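PDB 2R3S: uncharacterized protein from Nostoc punctiforme, which probably transfers a methyl group from S-adenosylmethionine to a hydroxyl of a still unidentified acceptor, as a putative O-methyltransferase. Local coordinates for residues 120-130 with 290-298; 310-319 with 327-335. All coordinates share one frame; numbering follows the deposited sequence. Where two conformers were deposited one is given.

Interaction 1. Residues 120-130 with 290-298; sequences GGTAISSEGTL and VMLATTPNG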
ATOM      1  N   GLY A 120      14.149 -16.886  -2.659  1.00 27.35           N
ATOM      2  CA  GLY A 120      13.428 -17.409  -3.838  1.00 28.18           C
ATOM      3  C   GLY A 120      12.054 -17.998  -3.534  1.00 28.76           C
ATOM      4  O   GLY A 120      11.550 -18.864  -4.247  1.00 30.08           O
ATOM      5  N   GLY A 121      11.453 -17.538  -2.454  1.00 28.10           N
ATOM      6  CA  GLY A 121      10.170 -18.039  -2.025  1.00 27.61           C
ATOM      7  C   GLY A 121       9.875 -17.531  -0.641  1.00 28.52           C
ATOM      8  O   GLY A 121      10.687 -16.812  -0.060  1.00 28.57           O
ATOM      9  N   THR A 122       8.730 -17.927  -0.102  1.00 27.76           N
ATOM     10  CA  THR A 122       8.219 -17.340   1.128  1.00 29.78           C
ATOM     11  C   THR A 122       9.217 -17.452   2.292  1.00 31.28           C
ATOM     12  O   THR A 122       9.787 -18.496   2.522  1.00 34.05           O
ATOM     13  CB  THR A 122       6.841 -17.931   1.563  1.00 26.53           C
ATOM     14  OG1 THR A 122       6.325 -17.151   2.648  1.00 24.33           O
ATOM     15  CG2 THR A 122       6.966 -19.389   2.021  1.00 21.37           C
ATOM     16  N   ALA A 123       9.407 -16.332   2.985  1.00 34.95           N
ATOM     17  CA  ALA A 123      10.135 -16.258   4.241  1.00 37.82           C
ATOM     18  C   ALA A 123       9.255 -16.624   5.465  1.00 40.17           C
ATOM     19  O   ALA A 123       9.739 -16.615   6.603  1.00 40.14           O
ATOM     20  CB  ALA A 123      10.678 -14.846   4.415  1.00 36.50           C
ATOM     21  N   ILE A 124       7.974 -16.909   5.234  1.00 41.09           N
ATOM     22  CA  ILE A 124       7.071 -17.328   6.290  1.00 42.69           C
ATOM     23  C   ILE A 124       7.458 -18.736   6.741  1.00 44.90           C
ATOM     24  O   ILE A 124       7.751 -19.630   5.914  1.00 45.00           O
ATOM     25  CB  ILE A 124       5.575 -17.375   5.814  1.00 41.99           C
ATOM     26  CG1 ILE A 124       5.056 -15.988   5.423  1.00 39.57           C
ATOM     27  CG2 ILE A 124       4.678 -17.985   6.898  1.00 33.48           C
ATOM     28  CD1 ILE A 124       3.678 -16.022   4.591  1.00 42.54           C
ATOM     29  N   SER A 125       7.411 -18.942   8.057  1.00 46.85           N
ATOM     30  CA  SER A 125       7.761 -20.237   8.633  1.00 50.43           C
ATOM     31  C   SER A 125       7.035 -21.352   7.896  1.00 51.80           C
ATOM     32  O   SER A 125       5.868 -21.214   7.498  1.00 50.65           O
ATOM     33  CB  SER A 125       7.457 -20.321  10.154  1.00 49.55           C
ATOM     34  N   SER A 126       7.758 -22.459   7.756  1.00 56.07           N
ATOM     35  CA  SER A 126       7.284 -23.690   7.116  1.00 56.12           C
ATOM     36  C   SER A 126       7.130 -23.462   5.608  1.00 55.05           C
ATOM     37  O   SER A 126       8.090 -23.045   4.913  1.00 54.38           O
ATOM     38  CB  SER A 126       6.002 -24.227   7.784  1.00 55.33           C
ATOM     39  OG  SER A 126       6.213 -24.410   9.177  1.00 56.16           O
ATOM     40  N   GLU A 127       5.930 -23.733   5.121  1.00 50.88           N
ATOM     41  CA  GLU A 127       5.662 -23.669   3.726  1.00 46.43           C
ATOM     42  C   GLU A 127       4.639 -22.592   3.485  1.00 40.05           C
ATOM     43  O   GLU A 127       3.785 -22.753   2.631  1.00 38.12           O
ATOM     44  CB  GLU A 127       5.105 -25.002   3.315  1.00 47.85           C
ATOM     45  CG  GLU A 127       6.055 -26.152   3.567  1.00 56.16           C
ATOM     46  CD  GLU A 127       5.475 -27.441   3.041  1.00 64.20           C
ATOM     47  OE1 GLU A 127       4.444 -27.916   3.603  1.00 56.72           O
ATOM     48  OE2 GLU A 127       6.034 -27.941   2.038  1.00 65.50           O
ATOM     49  N   GLY A 128       4.734 -21.513   4.262  1.00 34.08           N
ATOM     50  CA  GLY A 128       3.789 -20.422   4.223  1.00 33.38           C
ATOM     51  C   GLY A 128       2.362 -20.931   4.338  1.00 32.82           C
ATOM     52  O   GLY A 128       2.023 -21.683   5.243  1.00 31.41           O
ATOM     53  N   THR A 129       1.544 -20.558   3.367  1.00 34.70           N
ATOM     54  CA  THR A 129       0.129 -20.876   3.377  1.00 34.64           C
ATOM     55  C   THR A 129      -0.148 -22.297   2.937  1.00 35.63           C
ATOM     56  O   THR A 129      -1.297 -22.727   2.956  1.00 34.52           O
ATOM     57  CB  THR A 129      -0.652 -19.925   2.431  1.00 36.81           C
ATOM     58  OG1 THR A 129      -0.100 -20.025   1.107  1.00 31.45           O
ATOM     59  CG2 THR A 129      -0.616 -18.495   2.937  1.00 28.11           C
ATOM     60  N   LEU A 130       0.893 -23.032   2.541  1.00 37.98           N
ATOM     61  CA  LEU A 130       0.745 -24.409   2.065  1.00 38.64           C
ATOM     62  C   LEU A 130       0.885 -25.463   3.178  1.00 39.91           C
ATOM     63  O   LEU A 130       0.788 -26.652   2.898  1.00 42.22           O
ATOM     64  CB  LEU A 130       1.730 -24.676   0.913  1.00 36.68           C
ATOM     65  CG  LEU A 130       1.623 -23.674  -0.266  1.00 38.55           C
ATOM     66  CD1 LEU A 130       2.224 -24.236  -1.532  1.00 31.57           C
ATOM     67  CD2 LEU A 130       0.152 -23.201  -0.546  1.00 35.72           C
ATOM     68  N   VAL A 290       2.490 -12.117  -5.109  1.00 26.64           N
ATOM     69  CA  VAL A 290       1.727 -12.775  -4.074  1.00 26.23           C
ATOM     70  C   VAL A 290       2.248 -14.205  -3.823  1.00 26.71           C
ATOM     71  O   VAL A 290       2.462 -14.606  -2.667  1.00 23.26           O
ATOM     72  CB  VAL A 290       0.214 -12.750  -4.388  1.00 28.74           C
ATOM     73  CG1 VAL A 290      -0.569 -13.456  -3.324  1.00 21.05           C
ATOM     74  CG2 VAL A 290      -0.265 -11.298  -4.509  1.00 29.86           C
HETATM   75  N   MSE A 291       2.508 -14.938  -4.906  1.00 26.40           N
HETATM   76  CA  MSE A 291       3.043 -16.283  -4.807  1.00 26.39           C
HETATM   77  C   MSE A 291       4.436 -16.300  -4.226  1.00 25.44           C
HETATM   78  O   MSE A 291       4.766 -17.186  -3.454  1.00 28.02           O
HETATM   79  CB  MSE A 291       2.996 -16.999  -6.151  1.00 24.36           C
HETATM   80  CG  MSE A 291       1.576 -17.229  -6.665  1.00 22.88           C
HETATM   81 SE   MSE A 291       0.572 -18.447  -5.484  0.75 26.59          SE
HETATM   82  CE  MSE A 291      -0.184 -17.167  -4.173  1.00 22.20           C
ATOM     83  N   LEU A 292       5.254 -15.316  -4.541  1.00 25.08           N
ATOM     84  CA  LEU A 292       6.578 -15.232  -3.921  1.00 25.27           C
ATOM     85  C   LEU A 292       6.473 -15.018  -2.419  1.00 26.69           C
ATOM     86  O   LEU A 292       7.226 -15.626  -1.632  1.00 26.25           O
ATOM     87  CB  LEU A 292       7.425 -14.117  -4.550  1.00 24.54           C
ATOM     88  CG  LEU A 292       8.807 -13.815  -3.953  1.00 25.29           C
ATOM     89  CD1 LEU A 292       9.839 -14.932  -4.193  1.00 19.41           C
ATOM     90  CD2 LEU A 292       9.328 -12.500  -4.483  1.00 24.14           C
ATOM     91  N   ALA A 293       5.587 -14.108  -2.018  1.00 24.25           N
ATOM     92  CA  ALA A 293       5.489 -13.739  -0.614  1.00 25.80           C
ATOM     93  C   ALA A 293       4.929 -14.862   0.264  1.00 25.16           C
ATOM     94  O   ALA A 293       5.294 -14.963   1.425  1.00 26.32           O
ATOM     95  CB  ALA A 293       4.666 -12.449  -0.421  1.00 23.09           C
ATOM     96  N   THR A 294       4.064 -15.707  -0.289  1.00 27.63           N
ATOM     97  CA  THR A 294       3.236 -16.574   0.537  1.00 26.24           C
ATOM     98  C   THR A 294       3.433 -18.086   0.359  1.00 26.42           C
ATOM     99  O   THR A 294       2.928 -18.844   1.168  1.00 25.91           O
ATOM    100  CB  THR A 294       1.737 -16.290   0.321  1.00 27.10           C
ATOM    101  OG1 THR A 294       1.365 -16.617  -1.022  1.00 24.82           O
ATOM    102  CG2 THR A 294       1.359 -14.843   0.675  1.00 21.82           C
ATOM    103  N   THR A 295       4.092 -18.506  -0.715  1.00 27.68           N
ATOM    104  CA  THR A 295       4.292 -19.908  -1.053  1.00 27.54           C
ATOM    105  C   THR A 295       5.800 -20.121  -1.337  1.00 31.12           C
ATOM    106  O   THR A 295       6.528 -19.146  -1.641  1.00 32.19           O
ATOM    107  CB  THR A 295       3.472 -20.361  -2.280  1.00 27.45           C
ATOM    108  OG1 THR A 295       4.053 -19.839  -3.477  1.00 26.70           O
ATOM    109  CG2 THR A 295       1.995 -19.944  -2.204  1.00 23.35           C
ATOM    110  N   PRO A 296       6.306 -21.367  -1.157  1.00 31.17           N
ATOM    111  CA  PRO A 296       7.729 -21.630  -1.450  1.00 30.42           C
ATOM    112  C   PRO A 296       8.149 -21.597  -2.925  1.00 28.45           C
ATOM    113  O   PRO A 296       9.245 -21.164  -3.194  1.00 32.56           O
ATOM    114  CB  PRO A 296       7.977 -23.036  -0.829  1.00 30.38           C
ATOM    115  CG  PRO A 296       6.808 -23.235   0.149  1.00 33.41           C
ATOM    116  CD  PRO A 296       5.651 -22.543  -0.551  1.00 31.39           C
ATOM    117  N   ASN A 297       7.319 -22.095  -3.837  1.00 30.52           N
ATOM    118  CA  ASN A 297       7.620 -22.256  -5.253  0.50 30.13           C
ATOM    119  C   ASN A 297       6.426 -21.919  -6.163  1.00 29.90           C
ATOM    120  O   ASN A 297       6.413 -22.339  -7.319  1.00 29.11           O
ATOM    121  CB  ASN A 297       8.010 -23.723  -5.581  0.50 30.27           C
ATOM    122  CG  ASN A 297       8.815 -24.418  -4.479  0.50 28.69           C
ATOM    123  OD1 ASN A 297       9.947 -24.026  -4.169  0.50 26.59           O
ATOM    124  ND2 ASN A 297       8.240 -25.496  -3.914  0.50 25.23           N
ATOM    125  N   GLY A 298       5.392 -21.259  -5.647  1.00 28.00           N
ATOM    126  CA  GLY A 298       4.213 -20.954  -6.465  1.00 27.13           C
ATOM    127  C   GLY A 298       4.528 -19.831  -7.468  1.00 27.55           C
ATOM    128  O   GLY A 298       5.530 -19.148  -7.328  1.00 26.06           O
TER
HETATM  129  O   HOH W   1       7.588 -13.953   2.716  1.00 31.64           O
HETATM  130  O   HOH W   2      -0.784 -18.297  -0.970  1.00 32.01           O
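T122 sits over two flat carbonyl groups where helix 282-294 ends, pinning the loop after helix 113-119 to this helix C-terminus within the O-methyltransferase domain. Its backbone N donates to T295 O at 3.0 Å from well above that carbonyl plane (46° out), and its hydroxyl OG1 gives its proton to A293 O at 2.7 Å, again from above the plane (40° out). The carbonyl of T294, in contrast, is met end-on, T129 N donating at 3.1 Å in a nearly straight bond. The P296 ring turns its CD and CG atoms to the loop: CD rests 3.9 Å from L130 CD1, and CG lies against CA of E127. With OG1 of T122 anti to the backbone N (chi1 -171°), the hydroxyl reaches back to the helix end while CG2 packs over the T295-P296 peptide. The same OG1 accepts from I124 N at 3.1 Å, forming an ST turn, so one hydroxyl both shapes the loop and ties it to the helix. G121 passes so close to P296 that a CB there would clash with P296 O. Water 1 reinforces the join by accepting from A123 N and donating to A293 O. L292 CD1 lies against G121 N, the same side chain packs on V117 of helix 113-119, and G120 O accepts from R54 of the second subunit. Just past the helix, T295 OG1 donates to M291 O at 2.7 Å from the face opposite the one used by T295 N, and accepts from G298 N at 2.9 Å.

Interaction 2. Residues 310-319 with 327-335; sequences FSNAGFSHSQ and QQQVIVAYK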
ATOM      1  N   PHE A 310       0.380 -29.816 -18.948  1.00 39.58           N
ATOM      2  CA  PHE A 310      -0.613 -30.766 -19.412  1.00 41.17           C
ATOM      3  C   PHE A 310      -0.033 -31.728 -20.454  1.00 43.38           C
ATOM      4  O   PHE A 310      -0.272 -32.936 -20.381  1.00 44.56           O
ATOM      5  CB  PHE A 310      -1.826 -30.044 -19.957  1.00 40.39           C
ATOM      6  CG  PHE A 310      -2.801 -29.628 -18.897  1.00 39.77           C
ATOM      7  CD1 PHE A 310      -3.601 -30.571 -18.275  1.00 42.10           C
ATOM      8  CD2 PHE A 310      -2.933 -28.291 -18.534  1.00 43.82           C
ATOM      9  CE1 PHE A 310      -4.521 -30.201 -17.304  1.00 46.50           C
ATOM     10  CE2 PHE A 310      -3.853 -27.902 -17.561  1.00 43.57           C
ATOM     11  CZ  PHE A 310      -4.649 -28.873 -16.936  1.00 43.86           C
ATOM     12  N   SER A 311       0.725 -31.193 -21.408  1.00 43.53           N
ATOM     13  CA  SER A 311       1.427 -32.014 -22.393  1.00 43.74           C
ATOM     14  C   SER A 311       2.294 -33.059 -21.718  1.00 40.99           C
ATOM     15  O   SER A 311       2.167 -34.225 -22.033  1.00 42.82           O
ATOM     16  CB  SER A 311       2.291 -31.161 -23.336  1.00 44.12           C
ATOM     17  OG  SER A 311       3.163 -31.981 -24.110  1.00 49.11           O
ATOM     18  N   ASN A 312       3.142 -32.643 -20.784  1.00 41.06           N
ATOM     19  CA  ASN A 312       3.998 -33.567 -19.995  1.00 40.92           C
ATOM     20  C   ASN A 312       3.300 -34.533 -19.034  1.00 42.25           C
ATOM     21  O   ASN A 312       3.934 -35.487 -18.538  1.00 43.98           O
ATOM     22  CB  ASN A 312       4.988 -32.780 -19.125  1.00 41.29           C
ATOM     23  CG  ASN A 312       6.056 -32.050 -19.930  1.00 47.72           C
ATOM     24  OD1 ASN A 312       6.220 -32.270 -21.131  1.00 50.94           O
ATOM     25  ND2 ASN A 312       6.802 -31.171 -19.250  1.00 47.98           N
ATOM     26  N   ALA A 313       2.046 -34.248 -18.701  1.00 41.51           N
ATOM     27  CA  ALA A 313       1.272 -35.099 -17.806  1.00 43.08           C
ATOM     28  C   ALA A 313       0.477 -36.113 -18.603  1.00 44.31           C
ATOM     29  O   ALA A 313      -0.203 -36.947 -18.015  1.00 46.80           O
ATOM     30  CB  ALA A 313       0.311 -34.254 -16.929  1.00 41.56           C
ATOM     31  N   GLY A 314       0.520 -36.008 -19.930  1.00 44.18           N
ATOM     32  CA  GLY A 314      -0.110 -36.980 -20.799  1.00 44.13           C
ATOM     33  C   GLY A 314      -1.395 -36.565 -21.483  1.00 43.81           C
ATOM     34  O   GLY A 314      -2.060 -37.394 -22.089  1.00 46.74           O
ATOM     35  N   PHE A 315      -1.775 -35.301 -21.400  1.00 42.85           N
ATOM     36  CA  PHE A 315      -3.039 -34.891 -21.979  1.00 43.22           C
ATOM     37  C   PHE A 315      -2.795 -34.627 -23.447  1.00 44.93           C
ATOM     38  O   PHE A 315      -1.654 -34.427 -23.868  1.00 46.92           O
ATOM     39  CB  PHE A 315      -3.620 -33.665 -21.268  1.00 42.95           C
ATOM     40  CG  PHE A 315      -4.086 -33.950 -19.867  1.00 38.18           C
ATOM     41  CD1 PHE A 315      -3.166 -34.145 -18.848  1.00 38.34           C
ATOM     42  CD2 PHE A 315      -5.440 -34.030 -19.571  1.00 36.89           C
ATOM     43  CE1 PHE A 315      -3.582 -34.428 -17.561  1.00 38.79           C
ATOM     44  CE2 PHE A 315      -5.864 -34.305 -18.301  1.00 38.43           C
ATOM     45  CZ  PHE A 315      -4.933 -34.498 -17.282  1.00 39.70           C
ATOM     46  N   SER A 316      -3.870 -34.647 -24.218  1.00 46.62           N
ATOM     47  CA  SER A 316      -3.779 -34.590 -25.656  1.00 49.06           C
ATOM     48  C   SER A 316      -3.819 -33.160 -26.165  1.00 49.43           C
ATOM     49  O   SER A 316      -3.302 -32.874 -27.234  1.00 51.77           O
ATOM     50  CB  SER A 316      -4.915 -35.413 -26.284  1.00 51.39           C
ATOM     51  OG  SER A 316      -6.092 -34.644 -26.488  1.00 56.73           O
ATOM     52  N   HIS A 317      -4.431 -32.258 -25.406  1.00 48.65           N
ATOM     53  CA  HIS A 317      -4.749 -30.924 -25.912  1.00 47.74           C
ATOM     54  C   HIS A 317      -5.208 -29.992 -24.773  1.00 47.07           C
ATOM     55  O   HIS A 317      -5.994 -30.394 -23.924  1.00 45.17           O
ATOM     56  CB  HIS A 317      -5.853 -31.020 -26.984  1.00 47.70           C
ATOM     57  CG  HIS A 317      -6.293 -29.694 -27.529  1.00 49.78           C
ATOM     58  ND1 HIS A 317      -5.412 -28.784 -28.088  1.00 51.14           N
ATOM     59  CD2 HIS A 317      -7.527 -29.133 -27.630  1.00 50.53           C
ATOM     60  CE1 HIS A 317      -6.084 -27.719 -28.496  1.00 52.92           C
ATOM     61  NE2 HIS A 317      -7.367 -27.901 -28.226  1.00 53.59           N
ATOM     62  N   SER A 318      -4.693 -28.756 -24.767  1.00 45.20           N
ATOM     63  CA  SER A 318      -5.128 -27.725 -23.844  1.00 42.66           C
ATOM     64  C   SER A 318      -5.350 -26.427 -24.601  1.00 43.32           C
ATOM     65  O   SER A 318      -4.627 -26.099 -25.534  1.00 41.56           O
ATOM     66  CB  SER A 318      -4.141 -27.535 -22.700  1.00 41.44           C
ATOM     67  OG  SER A 318      -2.800 -27.677 -23.123  1.00 46.45           O
ATOM     68  N   GLN A 319      -6.359 -25.691 -24.163  1.00 44.10           N
ATOM     69  CA  GLN A 319      -6.889 -24.591 -24.906  1.00 45.81           C
ATOM     70  C   GLN A 319      -7.293 -23.480 -23.967  1.00 46.26           C
ATOM     71  O   GLN A 319      -8.045 -23.731 -23.026  1.00 44.19           O
ATOM     72  CB  GLN A 319      -8.117 -25.082 -25.648  1.00 46.62           C
ATOM     73  CG  GLN A 319      -8.718 -24.067 -26.581  1.00 55.12           C
ATOM     74  CD  GLN A 319      -9.566 -24.729 -27.646  1.00 66.09           C
ATOM     75  OE1 GLN A 319      -9.042 -25.450 -28.508  1.00 68.36           O
ATOM     76  NE2 GLN A 319     -10.884 -24.505 -27.589  1.00 70.70           N
ATOM     77  N   GLN A 327     -12.347 -11.570 -14.429  1.00 62.76           N
ATOM     78  CA  GLN A 327     -10.953 -11.176 -14.128  1.00 62.00           C
ATOM     79  C   GLN A 327      -9.913 -12.262 -14.420  1.00 60.54           C
ATOM     80  O   GLN A 327      -8.807 -11.965 -14.870  1.00 61.65           O
ATOM     81  CB  GLN A 327     -10.806 -10.733 -12.661  1.00 62.28           C
ATOM     82  CG  GLN A 327      -9.340 -10.605 -12.174  1.00 63.26           C
ATOM     83  CD  GLN A 327      -9.210 -10.280 -10.697  1.00 61.57           C
ATOM     84  OE1 GLN A 327     -10.063 -10.636  -9.888  1.00 71.58           O
ATOM     85  NE2 GLN A 327      -8.132  -9.610 -10.339  1.00 56.57           N
ATOM     86  N   GLN A 328     -10.245 -13.513 -14.133  1.00 58.28           N
ATOM     87  CA  GLN A 328      -9.281 -14.604 -14.305  1.00 54.79           C
ATOM     88  C   GLN A 328      -9.556 -15.365 -15.606  1.00 51.39           C
ATOM     89  O   GLN A 328     -10.519 -15.069 -16.316  1.00 50.45           O
ATOM     90  CB  GLN A 328      -9.302 -15.513 -13.080  1.00 55.34           C
ATOM     91  CG  GLN A 328      -9.278 -14.744 -11.752  1.00 52.41           C
ATOM     92  CD  GLN A 328      -9.000 -15.641 -10.566  1.00 51.42           C
ATOM     93  OE1 GLN A 328      -9.688 -15.583  -9.548  1.00 51.72           O
ATOM     94  NE2 GLN A 328      -7.988 -16.476 -10.690  1.00 43.58           N
ATOM     95  N   GLN A 329      -8.695 -16.324 -15.923  1.00 49.87           N
ATOM     96  CA  GLN A 329      -8.704 -16.989 -17.233  1.00 50.19           C
ATOM     97  C   GLN A 329      -8.938 -18.496 -17.058  1.00 49.05           C
ATOM     98  O   GLN A 329      -8.678 -19.028 -15.967  1.00 46.85           O
ATOM     99  CB  GLN A 329      -7.369 -16.739 -17.945  1.00 50.48           C
ATOM    100  CG  GLN A 329      -7.075 -15.269 -18.308  1.00 51.85           C
ATOM    101  CD  GLN A 329      -6.551 -14.392 -17.132  1.00 55.48           C
ATOM    102  OE1 GLN A 329      -5.885 -14.859 -16.199  1.00 41.52           O
ATOM    103  NE2 GLN A 329      -6.844 -13.106 -17.209  1.00 54.15           N
ATOM    104  N   VAL A 330      -9.430 -19.166 -18.112  1.00 46.77           N
ATOM    105  CA  VAL A 330      -9.676 -20.634 -18.089  1.00 44.59           C
ATOM    106  C   VAL A 330      -8.812 -21.417 -19.114  1.00 42.22           C
ATOM    107  O   VAL A 330      -8.599 -20.951 -20.221  1.00 41.35           O
ATOM    108  CB  VAL A 330     -11.190 -20.967 -18.254  1.00 45.72           C
ATOM    109  CG1 VAL A 330     -11.385 -22.410 -18.612  1.00 40.65           C
ATOM    110  CG2 VAL A 330     -11.983 -20.637 -16.974  1.00 39.74           C
ATOM    111  N   ILE A 331      -8.263 -22.566 -18.706  1.00 39.23           N
ATOM    112  CA  ILE A 331      -7.684 -23.559 -19.621  1.00 37.54           C
ATOM    113  C   ILE A 331      -8.524 -24.842 -19.572  1.00 39.31           C
ATOM    114  O   ILE A 331      -8.721 -25.400 -18.498  1.00 42.82           O
ATOM    115  CB  ILE A 331      -6.235 -23.917 -19.232  1.00 37.80           C
ATOM    116  CG1 ILE A 331      -5.327 -22.712 -19.420  1.00 34.44           C
ATOM    117  CG2 ILE A 331      -5.697 -25.080 -20.052  1.00 35.05           C
ATOM    118  CD1 ILE A 331      -3.983 -22.892 -18.804  1.00 33.63           C
ATOM    119  N   VAL A 332      -9.036 -25.302 -20.713  1.00 37.36           N
ATOM    120  CA  VAL A 332      -9.633 -26.637 -20.814  1.00 36.65           C
ATOM    121  C   VAL A 332      -8.609 -27.611 -21.388  1.00 39.46           C
ATOM    122  O   VAL A 332      -8.035 -27.346 -22.450  1.00 40.02           O
ATOM    123  CB  VAL A 332     -10.877 -26.645 -21.682  1.00 37.77           C
ATOM    124  CG1 VAL A 332     -11.461 -28.053 -21.764  1.00 30.43           C
ATOM    125  CG2 VAL A 332     -11.906 -25.629 -21.123  1.00 33.81           C
ATOM    126  N   ALA A 333      -8.342 -28.692 -20.652  1.00 39.83           N
ATOM    127  CA  ALA A 333      -7.481 -29.786 -21.098  1.00 40.62           C
ATOM    128  C   ALA A 333      -8.349 -31.006 -21.405  1.00 43.27           C
ATOM    129  O   ALA A 333      -9.378 -31.208 -20.768  1.00 42.13           O
ATOM    130  CB  ALA A 333      -6.454 -30.129 -20.074  1.00 37.00           C
ATOM    131  N   TYR A 334      -7.915 -31.794 -22.394  1.00 45.16           N
ATOM    132  CA  TYR A 334      -8.630 -32.976 -22.887  1.00 45.86           C
ATOM    133  C   TYR A 334      -7.701 -34.146 -22.707  1.00 46.39           C
ATOM    134  O   TYR A 334      -6.515 -34.057 -23.041  1.00 45.58           O
ATOM    135  CB  TYR A 334      -8.983 -32.819 -24.367  1.00 45.75           C
ATOM    136  CG  TYR A 334      -9.872 -31.639 -24.613  1.00 46.36           C
ATOM    137  CD1 TYR A 334      -9.340 -30.350 -24.732  1.00 50.49           C
ATOM    138  CD2 TYR A 334     -11.249 -31.791 -24.689  1.00 48.81           C
ATOM    139  CE1 TYR A 334     -10.175 -29.225 -24.938  1.00 49.99           C
ATOM    140  CE2 TYR A 334     -12.087 -30.701 -24.891  1.00 50.69           C
ATOM    141  CZ  TYR A 334     -11.547 -29.414 -25.023  1.00 51.89           C
ATOM    142  OH  TYR A 334     -12.396 -28.330 -25.239  1.00 53.01           O
ATOM    143  N   LYS A 335      -8.234 -35.233 -22.161  1.00 48.90           N
ATOM    144  CA  LYS A 335      -7.443 -36.442 -21.872  1.00 49.40           C
ATOM    145  C   LYS A 335      -6.779 -36.956 -23.151  1.00 50.17           C
ATOM    146  O   LYS A 335      -7.353 -36.804 -24.241  1.00 50.71           O
ATOM    147  CB  LYS A 335      -8.353 -37.541 -21.277  1.00 48.89           C
ATOM    148  CG  LYS A 335      -7.626 -38.585 -20.453  1.00 48.00           C
ATOM    149  CD  LYS A 335      -8.524 -39.791 -20.168  1.00 48.81           C
ATOM    150  CE  LYS A 335      -7.868 -40.751 -19.203  1.00 50.04           C
ATOM    151  NZ  LYS A 335      -8.788 -41.850 -18.862  1.00 58.29           N
ATOM    152  OXT LYS A 335      -5.669 -37.514 -23.130  1.00 52.43           O
TER
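F310 meets A333 on the A333 face of a beta hairpin, strands 317-321 and 329-334, which forms one end of the seven-stranded sheet. The strand order 3-2-1-4-5-7-6, with 329-334 antiparallel to its neighbours, is that of Rossmann-like methyltransferases. From CB the F310 side chain heads toward the hairpin from the last turn of helix 303-312. CG lies 3.9 Å from A333 CB; CD1 and CE1 come closer to the same methyl, which sits over one ring face in a CH-pi contact, 3.6 Å from the centroid. On the other flank CE2 reaches I331 CG2 at 4.2 Å, and CZ, at the tip, is 3.8 Å from A333 CB. F315 CD1 comes in at the F310 ring edge, while F310 CD1 lies over a face of the F315 ring. With an alanine here the A333 methyl would probably lose the ring face it packs on, a gap opening against I331 and the F315 ring becoming free to shift. Between helix and strand, G314 has positive phi and closes the helix with a Schellman motif, F315 N returning to F310 O. The strands pair through H317 with Y334 and Q319 with V332, both hydrogen-bonded pairs; Y334 N donates to H317 O at 2.8 Å. S316 N adds a bond to Y334 O just ahead of the strand. On the sheet face away from F310, the H317 and Y334 rings lie nearly parallel (planes at 21°) but slid apart. A chi1 of 178° swings the H317 imidazole away from its own backbone N and alongside Q319, where H317 NE2 donates to Q319 OE1 at 3.0 Å.

Overall arrangement
Interactions 1 and 2 follow one another along the chain, the first closing just after helix 282-294 and the second starting on the next helix, 303-312. Their centres are 25 Å apart and their nearest atoms about 10 Å, without touching. Interaction 1 joins a loop to a helix end beside the second subunit, whereas interaction 2 forms the edge of the sheet at strand 317-321, untouched by the other chain. Both nevertheless reach the segment after strand 233-239: M291 and T295 pack on H243 and H244, and Q328 bonds to N240. A 1,2-ethanediol, probably from the crystallisation liquor, lies about 4 Å from the L130 side chain in interaction 1.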